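Mitochondrial RNA-binding protein 2 (PDB 2GIA) binds guide RNA in a complex with MRP1 and acts as an RNA matchmaker in the mitochondrial RNA editing of Trypanosoma brucei. Local coordinates at residues D[60-65]-D[73-78]; D[137-142]-D[162-167]. One frame throughout, in Å; residues are numbered along the deposited sequence.

Contact 1: D[60-65]-D[73-78]; sequences HLLRVL and LDYHRQ
The His76 ring carries Leu61 CD2 on one face, 4.2 Å from the ring centroid and close to the normal, a CH-pi contact; at its edge, in the ring plane, lie Leu61 O and a water. That water accepts from Arg63 NH1, donates to Asp74 OD2 2.9 Å away, and reaches His76 NE2 by a weak bond. It thus links two probably opposite charges whose own atoms, NH1 of Arg63 and OD2 of Asp74, stay 5.1 Å apart. Each charge has a firmer partner elsewhere: Asp47 for Arg63 NE, Ser94 for Asp74 OD1. On the opposite face of the sheet the rings of His60 and Tyr75 run nearly parallel, 23° between planes, but are slid so far that they barely overlap. His60 has CG between its backbone N and carbonyl carbon (chi1 55°), and its CB sits 3.2 Å from Tyr75 OH. Leu62 CD1 comes in at the Tyr75 ring edge.

Between these two sets of side chains the backbones pair antiparallel. Leu61–His76 and Arg63–Asp74 are the hydrogen-bonded pairs, the shortest bond running 2.7 Å from His76 N to Leu61 O. The segments are the two arms of a beta hairpin forming the middle of a four-stranded sheet, with strand 45-50 beside 60-65, strand 89-97 beside 73-78, and strand 160-168 packed on Leu62 and Tyr75.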
loop_
_atom_site.group_PDB
_atom_site.type_symbol
_atom_site.label_atom_id
_atom_site.label_comp_id
_atom_site.label_asym_id
_atom_site.label_seq_id
_atom_site.Cartn_x
_atom_site.Cartn_y
_atom_site.Cartn_z
ATOM N N HIS D 60 7.281 -28.880 9.991
ATOM C CA HIS D 60 7.939 -27.739 10.609
ATOM C C HIS D 60 7.074 -26.477 10.515
ATOM O O HIS D 60 6.083 -26.429 9.775
ATOM C CB HIS D 60 9.318 -27.466 9.956
ATOM C CG HIS D 60 9.258 -27.284 8.470
ATOM N ND1 HIS D 60 9.381 -28.333 7.583
ATOM C CD2 HIS D 60 9.046 -26.179 7.715
ATOM C CE1 HIS D 60 9.244 -27.882 6.346
ATOM N NE2 HIS D 60 9.038 -26.579 6.400
ATOM N N LEU D 61 7.463 -25.487 11.304
ATOM C CA LEU D 61 6.788 -24.203 11.348
ATOM C C LEU D 61 7.840 -23.098 11.334
ATOM O O LEU D 61 8.845 -23.161 12.077
ATOM C CB LEU D 61 5.952 -24.076 12.629
ATOM C CG LEU D 61 5.479 -22.671 13.039
ATOM C CD1 LEU D 61 4.383 -22.140 12.082
ATOM C CD2 LEU D 61 4.939 -22.745 14.457
ATOM N N LEU D 62 7.633 -22.104 10.472
ATOM C CA LEU D 62 8.524 -20.953 10.453
ATOM C C LEU D 62 7.634 -19.778 10.788
ATOM O O LEU D 62 6.598 -19.565 10.124
ATOM C CB LEU D 62 9.156 -20.725 9.075
ATOM C CG LEU D 62 10.119 -19.519 9.022
ATOM C CD1 LEU D 62 11.406 -19.826 9.794
ATOM C CD2 LEU D 62 10.474 -19.211 7.588
ATOM N N ARG D 63 7.980 -19.055 11.854
ATOM C CA ARG D 63 7.215 -17.879 12.194
ATOM C C ARG D 63 8.150 -16.754 11.771
ATOM O O ARG D 63 9.377 -16.817 12.016
ATOM C CB ARG D 63 6.910 -17.825 13.683
ATOM C CG ARG D 63 5.996 -18.987 14.173
ATOM C CD ARG D 63 5.426 -18.693 15.571
ATOM N NE ARG D 63 4.467 -17.588 15.504
ATOM C CZ ARG D 63 4.580 -16.415 16.129
ATOM N NH1 ARG D 63 5.625 -16.144 16.905
ATOM N NH2 ARG D 63 3.629 -15.499 15.979
ATOM N N VAL D 64 7.593 -15.765 11.074
ATOM C CA VAL D 64 8.374 -14.617 10.594
ATOM C C VAL D 64 7.885 -13.427 11.368
ATOM O O VAL D 64 6.702 -13.099 11.324
ATOM C CB VAL D 64 8.163 -14.337 9.076
ATOM C CG1 VAL D 64 8.976 -13.121 8.648
ATOM C CG2 VAL D 64 8.563 -15.562 8.261
ATOM N N LEU D 65 8.778 -12.765 12.094
ATOM C CA LEU D 65 8.302 -11.629 12.875
ATOM C C LEU D 65 9.143 -10.412 12.781
ATOM O O LEU D 65 10.249 -10.443 12.245
ATOM C CB LEU D 65 8.149 -12.016 14.345
ATOM C CG LEU D 65 9.225 -12.849 15.040
ATOM C CD1 LEU D 65 9.580 -12.221 16.356
ATOM C CD2 LEU D 65 8.713 -14.239 15.285
ATOM N N LEU D 73 13.470 -14.824 11.981
ATOM C CA LEU D 73 12.941 -16.052 11.428
ATOM C C LEU D 73 13.045 -17.100 12.555
ATOM O O LEU D 73 14.150 -17.451 12.971
ATOM C CB LEU D 73 13.769 -16.491 10.215
ATOM C CG LEU D 73 14.107 -15.396 9.188
ATOM C CD1 LEU D 73 14.902 -15.939 8.016
ATOM C CD2 LEU D 73 12.772 -14.801 8.688
ATOM N N ASP D 74 11.906 -17.551 13.084
ATOM C CA ASP D 74 11.900 -18.571 14.152
ATOM C C ASP D 74 11.518 -19.924 13.559
ATOM O O ASP D 74 10.348 -20.162 13.207
ATOM C CB ASP D 74 10.905 -18.228 15.257
ATOM C CG ASP D 74 11.428 -17.191 16.236
ATOM O OD1 ASP D 74 12.602 -16.819 16.173
ATOM O OD2 ASP D 74 10.642 -16.738 17.096
ATOM N N TYR D 75 12.498 -20.820 13.425
ATOM C CA TYR D 75 12.219 -22.138 12.874
ATOM C C TYR D 75 11.890 -23.180 13.957
ATOM O O TYR D 75 12.619 -23.307 14.957
ATOM C CB TYR D 75 13.402 -22.606 12.045
ATOM C CG TYR D 75 13.171 -23.947 11.419
ATOM C CD1 TYR D 75 13.513 -25.119 12.097
ATOM C CD2 TYR D 75 12.587 -24.057 10.150
ATOM C CE1 TYR D 75 13.281 -26.367 11.533
ATOM C CE2 TYR D 75 12.364 -25.295 9.569
ATOM C CZ TYR D 75 12.713 -26.452 10.271
ATOM O OH TYR D 75 12.487 -27.686 9.713
ATOM N N HIS D 76 10.793 -23.905 13.747
ATOM C CA HIS D 76 10.301 -24.933 14.668
ATOM C C HIS D 76 10.111 -26.289 13.979
ATOM O O HIS D 76 9.761 -26.347 12.801
ATOM C CB HIS D 76 8.923 -24.573 15.219
ATOM C CG HIS D 76 8.817 -23.182 15.753
ATOM N ND1 HIS D 76 8.551 -22.918 17.074
ATOM C CD2 HIS D 76 8.888 -21.980 15.134
ATOM C CE1 HIS D 76 8.456 -21.613 17.249
ATOM N NE2 HIS D 76 8.656 -21.020 16.087
ATOM N N ARG D 77 10.308 -27.373 14.736
ATOM C CA ARG D 77 10.068 -28.728 14.230
ATOM C C ARG D 77 8.721 -29.123 14.822
ATOM O O ARG D 77 8.371 -28.660 15.903
ATOM C CB ARG D 77 11.140 -29.694 14.736
ATOM C CG ARG D 77 11.123 -29.839 16.242
ATOM C CD ARG D 77 12.401 -30.496 16.766
ATOM N NE ARG D 77 12.463 -30.398 18.222
ATOM C CZ ARG D 77 13.582 -30.223 18.912
ATOM N NH1 ARG D 77 14.750 -30.136 18.277
ATOM N NH2 ARG D 77 13.527 -30.097 20.233
ATOM N N GLN D 78 7.956 -29.955 14.120
ATOM C CA GLN D 78 6.655 -30.379 14.632
ATOM C C GLN D 78 6.943 -31.234 15.863
ATOM O O GLN D 78 7.829 -32.077 15.813
ATOM C CB GLN D 78 5.908 -31.198 13.577
ATOM C CG GLN D 78 4.476 -31.581 13.977
ATOM C CD GLN D 78 3.635 -31.979 12.783
ATOM O OE1 GLN D 78 4.110 -31.962 11.645
ATOM N NE2 GLN D 78 2.376 -32.334 13.029
HETATM O O HOH W 1 8.007 -17.892 17.448
#

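Contact 2: D[137-142]-D[162-167]; sequences FTLKCT and FEWTVE
Three partners lie round Glu167 OE1: Thr138 OG1 donates to its syn lone pair across a very short 2.5 Å, a water placed to donate lies 2.9 Å away, and Asn130 ND2 adds a weak bond. The same water lies within bonding distance of Phe137 O, though with more acceptors around it than it has protons it may not serve both at once; the sure tie to the neighbouring strand is the Thr138 hydroxyl. Two torsions put the carboxylate there: Glu167 CG lies anti to the carbonyl carbon, and a bend at chi2 (-55°) folds the chain so that it lies alongside Thr138, pointing the same way. Next to this grip, CG2 of Thr138 meets CG2 of Thr165 at 3.6 Å.

The other face of the sheet is apolar and dominated by Trp164. Its CG occupies the crowded position between backbone N and carbonyl carbon (chi1 53°), which turns the indole over the partner strand. Cys141 CB sits above one face, 3.8 Å from the centroid of the five-membered ring, while Cys141 SG, anti to its own backbone N, approaches obliquely at 4.2 Å from that centroid in a sulfur-aromatic contact. Leu139 CD2 touches the far end of the indole at Trp164 CZ3, 3.7 Å away. The indole N-H is spent on Ser143 OG.

Between the faces, Leu139–Val166 and Cys141–Trp164 are the hydrogen-bonded antiparallel pairs. Leu139 O receives Val166 N at 2.7 Å.

The chemistry divides by face: Thr138, Lys140, Thr142, Glu163, Thr165 and Glu167 form a largely polar face, Thr138 buried within it, whereas Leu139, Cys141, Trp164 and Val166 make an apolar, buried one. The short hydroxyl–carboxylate bond would be expected to favour an ionised Glu167.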
loop_
_atom_site.group_PDB
_atom_site.type_symbol
_atom_site.label_atom_id
_atom_site.label_comp_id
_atom_site.label_asym_id
_atom_site.label_seq_id
_atom_site.Cartn_x
_atom_site.Cartn_y
_atom_site.Cartn_z
ATOM N N PHE D 137 9.637 -19.491 -3.857
ATOM C CA PHE D 137 10.986 -19.254 -3.401
ATOM C C PHE D 137 11.405 -20.270 -2.368
ATOM O O PHE D 137 10.563 -20.972 -1.808
ATOM C CB PHE D 137 11.064 -17.850 -2.799
ATOM C CG PHE D 137 10.746 -16.767 -3.788
ATOM C CD1 PHE D 137 11.764 -16.129 -4.492
ATOM C CD2 PHE D 137 9.425 -16.447 -4.087
ATOM C CE1 PHE D 137 11.464 -15.184 -5.491
ATOM C CE2 PHE D 137 9.118 -15.505 -5.080
ATOM C CZ PHE D 137 10.136 -14.876 -5.780
ATOM N N THR D 138 12.717 -20.315 -2.117
ATOM C CA THR D 138 13.274 -21.255 -1.158
ATOM C C THR D 138 14.267 -20.644 -0.175
ATOM O O THR D 138 15.197 -19.980 -0.590
ATOM C CB THR D 138 14.030 -22.410 -1.890
ATOM O OG1 THR D 138 13.109 -23.110 -2.734
ATOM C CG2 THR D 138 14.618 -23.385 -0.847
ATOM N N LEU D 139 14.045 -20.868 1.120
ATOM C CA LEU D 139 14.961 -20.416 2.166
ATOM C C LEU D 139 15.749 -21.704 2.578
ATOM O O LEU D 139 15.136 -22.702 2.982
ATOM C CB LEU D 139 14.193 -19.889 3.398
ATOM C CG LEU D 139 15.056 -19.487 4.621
ATOM C CD1 LEU D 139 16.018 -18.416 4.224
ATOM C CD2 LEU D 139 14.207 -19.005 5.805
ATOM N N LYS D 140 17.072 -21.680 2.408
ATOM C CA LYS D 140 17.976 -22.811 2.752
ATOM C C LYS D 140 18.974 -22.241 3.743
ATOM O O LYS D 140 19.609 -21.217 3.469
ATOM C CB LYS D 140 18.775 -23.293 1.539
ATOM C CG LYS D 140 17.973 -23.609 0.299
ATOM C CD LYS D 140 18.901 -23.630 -0.921
ATOM C CE LYS D 140 18.163 -23.782 -2.251
ATOM N NZ LYS D 140 19.159 -23.707 -3.367
ATOM N N CYS D 141 19.143 -22.910 4.878
ATOM C CA CYS D 141 20.031 -22.396 5.894
ATOM C C CYS D 141 20.786 -23.499 6.626
ATOM O O CYS D 141 20.266 -24.595 6.829
ATOM C CB CYS D 141 19.200 -21.611 6.910
ATOM S SG CYS D 141 20.140 -20.819 8.261
ATOM N N THR D 142 22.016 -23.199 7.010
ATOM C CA THR D 142 22.807 -24.138 7.793
ATOM C C THR D 142 23.135 -23.339 9.034
ATOM O O THR D 142 23.877 -22.373 8.956
ATOM C CB THR D 142 24.123 -24.523 7.095
ATOM O OG1 THR D 142 24.783 -23.345 6.626
ATOM C CG2 THR D 142 23.861 -25.428 5.943
ATOM N N PHE D 162 22.901 -27.338 12.419
ATOM C CA PHE D 162 21.547 -27.756 12.059
ATOM C C PHE D 162 21.148 -27.165 10.698
ATOM O O PHE D 162 21.105 -25.941 10.534
ATOM C CB PHE D 162 20.535 -27.325 13.139
ATOM C CG PHE D 162 19.106 -27.663 12.795
ATOM C CD1 PHE D 162 18.743 -28.973 12.482
ATOM C CD2 PHE D 162 18.130 -26.670 12.750
ATOM C CE1 PHE D 162 17.426 -29.288 12.123
ATOM C CE2 PHE D 162 16.812 -26.975 12.393
ATOM C CZ PHE D 162 16.459 -28.287 12.080
ATOM N N GLU D 163 20.871 -28.041 9.735
ATOM C CA GLU D 163 20.484 -27.635 8.394
ATOM C C GLU D 163 18.971 -27.688 8.211
ATOM O O GLU D 163 18.324 -28.669 8.579
ATOM C CB GLU D 163 21.148 -28.543 7.369
ATOM C CG GLU D 163 22.613 -28.224 7.117
ATOM C CD GLU D 163 23.251 -29.200 6.136
ATOM O OE1 GLU D 163 22.541 -29.668 5.216
ATOM O OE2 GLU D 163 24.458 -29.497 6.273
ATOM N N TRP D 164 18.399 -26.636 7.636
ATOM C CA TRP D 164 16.953 -26.614 7.444
ATOM C C TRP D 164 16.584 -25.819 6.197
ATOM O O TRP D 164 17.345 -24.956 5.765
ATOM C CB TRP D 164 16.275 -26.026 8.681
ATOM C CG TRP D 164 16.805 -24.670 9.108
ATOM C CD1 TRP D 164 17.961 -24.405 9.810
ATOM C CD2 TRP D 164 16.138 -23.407 8.945
ATOM N NE1 TRP D 164 18.041 -23.055 10.097
ATOM C CE2 TRP D 164 16.944 -22.424 9.575
ATOM C CE3 TRP D 164 14.946 -23.015 8.321
ATOM C CZ2 TRP D 164 16.573 -21.068 9.609
ATOM C CZ3 TRP D 164 14.581 -21.672 8.358
ATOM C CH2 TRP D 164 15.398 -20.714 8.992
ATOM N N THR D 165 15.419 -26.127 5.631
ATOM C CA THR D 165 14.921 -25.478 4.406
ATOM C C THR D 165 13.439 -25.182 4.564
ATOM O O THR D 165 12.701 -26.017 5.102
ATOM C CB THR D 165 15.029 -26.419 3.161
ATOM O OG1 THR D 165 16.391 -26.785 2.937
ATOM C CG2 THR D 165 14.536 -25.721 1.902
ATOM N N VAL D 166 12.998 -24.013 4.086
ATOM C CA VAL D 166 11.575 -23.675 4.136
ATOM C C VAL D 166 11.180 -23.226 2.731
ATOM O O VAL D 166 11.761 -22.287 2.195
ATOM C CB VAL D 166 11.264 -22.541 5.149
ATOM C CG1 VAL D 166 9.773 -22.159 5.075
ATOM C CG2 VAL D 166 11.580 -23.011 6.570
ATOM N N GLU D 167 10.224 -23.929 2.135
ATOM C CA GLU D 167 9.726 -23.613 0.809
ATOM C C GLU D 167 8.580 -22.595 0.973
ATOM O O GLU D 167 7.754 -22.709 1.883
ATOM C CB GLU D 167 9.142 -24.866 0.120
ATOM C CG GLU D 167 10.146 -25.996 -0.199
ATOM C CD GLU D 167 11.321 -25.524 -1.033
ATOM O OE1 GLU D 167 11.219 -24.482 -1.726
ATOM O OE2 GLU D 167 12.361 -26.201 -1.005
HETATM O O HOH W 2 8.990 -23.112 -2.864
#

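Contact 1 and contact 2 belong to different four-stranded antiparallel sheets of the chain, and their apolar faces pack on each other with centres about 11 Å apart. Tyr75 is the main bridge: its CD2 lies 3.2 Å from Trp164 CE3, the rings inclined at about 35°, and its CE1 lies 3.7 Å from Phe162 CE2. Farther along, Leu73 CD1 meets Leu139 CD2 at 3.8 Å, while Leu62 of contact 1 also rests on Leu139, Trp164 and Val166. A hydrogen bond from His50 NE2, on the strand beside 60-65, to Glu167 O adds to this packing. The water-linked Arg63–Asp74–His76 group and the Thr138–Glu167 pair lie on the sheet faces turned away from this interface.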